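Local structure of gamma-glutamyltransferase 1 Threonine peptidase. MEROPS family T03 (Pseudomonas nitroreducens, 7D9W) at the interface of chains A and B. The protein transfers gamma-glutamyl groups from peptides such as glutathione to amino acids or water. Residues are numbered along the deposited sequence; one frame, centred on the assembly and turned at random. Chains: chain A, Gamma-glutamyltransferase 1 Threonine peptidase. MEROPS family T03; chain B, Gamma-glutamyltransferase 1 Threonine peptidase. MEROPS family T03.

The interface of chains A and B. Residues chain A 74-75, 128, 205, 217, 222, 226; chain B 35, 37.
The carbonyl O of A:Gly75 lies 3.8 Å from CA of B:Leu37, a van der Waals approach of main chain on main chain beside an apolar socket. This is a knob-in-pocket patch between the large and small subunits of gamma-glutamyltranspeptidase, which in this family arise from one precursor by self-cleavage. The knob is B:Phe35, carried on a loop, and it hides 85 Å² against chain A. Its CG sits between the backbone N and the carbonyl carbon (chi1 65°), a setting that sends the ring into the other subunit. A:Ile74 lies across one ring face near the root, with CG1 3.8 Å from CB of B:Phe35 and its CD1 reaching over CD1 of B:Phe35; its branched, flexible chain moulds itself to a flat surface. Over the far rim of that face comes the CE2–CZ side of A:Phe217, CE2 being 3.6 Å from CZ of B:Phe35. The two rings are tilted by about 36° and so meet at the rim, not flat together. A:Gly75, having no side chain, lets its CA approach CD2 of B:Phe35 at 3.8 Å. At the tip, helix 221-233 supplies A:Thr222, whose small methyl CG2 turns to the rim, 3.7 Å from CE1 of B:Phe35, while OG1 points elsewhere, and A:Leu226, whose branched end sets CD1 4.2 Å from both CZ of B:Phe35 and CD2 of B:Leu37. Cutting the B:Phe35 ring back to an alanine methyl would probably open a gap beside A:Phe217 CE2, A:Thr222 CG2 and A:Ile74 CD1, though CB would stay against A:Ile74. A:Pro128, rigid and apolar, borders the A:Phe217 ring edge in its plane, while its CG stands 4.1 Å from CD2 of B:Leu37.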
loop_
_atom_site.group_PDB
_atom_site.type_symbol
_atom_site.label_atom_id
_atom_site.label_comp_id
_atom_site.label_asym_id
_atom_site.label_seq_id
_atom_site.Cartn_x
_atom_site.Cartn_y
_atom_site.Cartn_z
ATOM N N ILE A 74 -6.281 -9.852 -8.089
ATOM C CA ILE A 74 -6.087 -11.172 -7.494
ATOM C C ILE A 74 -4.712 -11.749 -7.808
ATOM O O ILE A 74 -4.363 -12.814 -7.266
ATOM C CB ILE A 74 -7.188 -12.167 -7.923
ATOM C CG1 ILE A 74 -7.232 -12.322 -9.446
ATOM C CG2 ILE A 74 -8.531 -11.707 -7.378
ATOM C CD1 ILE A 74 -8.207 -13.412 -9.942
ATOM N N GLY A 75 -3.916 -11.084 -8.647
ATOM C CA GLY A 75 -2.579 -11.548 -8.957
ATOM C C GLY A 75 -1.464 -10.846 -8.200
ATOM O O GLY A 75 -0.294 -10.971 -8.580
ATOM N N PRO A 128 1.275 -14.791 -5.817
ATOM C CA PRO A 128 0.199 -13.903 -5.356
ATOM C C PRO A 128 -0.441 -14.379 -4.058
ATOM O O PRO A 128 -0.594 -15.578 -3.814
ATOM C CB PRO A 128 -0.816 -13.938 -6.512
ATOM C CG PRO A 128 -0.010 -14.341 -7.712
ATOM C CD PRO A 128 0.970 -15.356 -7.149
ATOM N N THR A 205 -12.912 -16.780 -13.950
ATOM C CA THR A 205 -11.969 -17.030 -12.862
ATOM C C THR A 205 -12.611 -16.716 -11.516
ATOM O O THR A 205 -12.533 -17.513 -10.575
ATOM C CB THR A 205 -10.703 -16.201 -13.086
ATOM O OG1 THR A 205 -10.102 -16.571 -14.340
ATOM C CG2 THR A 205 -9.692 -16.426 -11.972
ATOM N N PHE A 217 -7.457 -21.131 -7.170
ATOM C CA PHE A 217 -6.324 -20.285 -7.525
ATOM C C PHE A 217 -4.995 -20.981 -7.264
ATOM O O PHE A 217 -4.055 -20.850 -8.055
ATOM C CB PHE A 217 -6.404 -18.969 -6.743
ATOM C CG PHE A 217 -5.424 -17.921 -7.200
ATOM C CD1 PHE A 217 -4.100 -17.970 -6.786
ATOM C CD2 PHE A 217 -5.825 -16.889 -8.037
ATOM C CE1 PHE A 217 -3.188 -17.015 -7.200
ATOM C CE2 PHE A 217 -4.918 -15.923 -8.457
ATOM C CZ PHE A 217 -3.594 -15.989 -8.035
ATOM N N THR A 222 -7.347 -22.365 -12.156
ATOM C CA THR A 222 -6.615 -21.104 -12.234
ATOM C C THR A 222 -5.126 -21.317 -11.968
ATOM O O THR A 222 -4.277 -20.742 -12.659
ATOM C CB THR A 222 -7.222 -20.098 -11.258
ATOM O OG1 THR A 222 -8.553 -19.775 -11.686
ATOM C CG2 THR A 222 -6.396 -18.820 -11.199
ATOM N N LEU A 226 -2.027 -20.352 -14.518
ATOM C CA LEU A 226 -0.910 -19.519 -14.081
ATOM C C LEU A 226 0.420 -20.227 -14.303
ATOM O O LEU A 226 1.394 -19.605 -14.742
ATOM C CB LEU A 226 -1.090 -19.154 -12.607
ATOM C CG LEU A 226 -0.204 -18.079 -11.978
ATOM C CD1 LEU A 226 -0.830 -17.619 -10.663
ATOM C CD2 LEU A 226 1.202 -18.572 -11.725
ATOM N N PHE B 35 -6.378 -12.192 -15.447
ATOM C CA PHE B 35 -5.858 -11.293 -14.427
ATOM C C PHE B 35 -4.360 -11.069 -14.591
ATOM O O PHE B 35 -3.634 -11.929 -15.099
ATOM C CB PHE B 35 -6.142 -11.817 -13.009
ATOM C CG PHE B 35 -5.445 -13.111 -12.667
ATOM C CD1 PHE B 35 -6.025 -14.335 -12.975
ATOM C CD2 PHE B 35 -4.222 -13.104 -12.011
ATOM C CE1 PHE B 35 -5.390 -15.528 -12.647
ATOM C CE2 PHE B 35 -3.582 -14.298 -11.682
ATOM C CZ PHE B 35 -4.169 -15.507 -12.000
ATOM N N LEU B 37 -0.443 -10.355 -13.343
ATOM C CA LEU B 37 0.514 -10.731 -12.316
ATOM C C LEU B 37 1.310 -9.512 -11.868
ATOM O O LEU B 37 1.683 -8.661 -12.680
ATOM C CB LEU B 37 1.451 -11.813 -12.844
ATOM C CG LEU B 37 0.802 -13.185 -13.040
ATOM C CD1 LEU B 37 1.735 -14.094 -13.815
ATOM C CD2 LEU B 37 0.434 -13.805 -11.711
#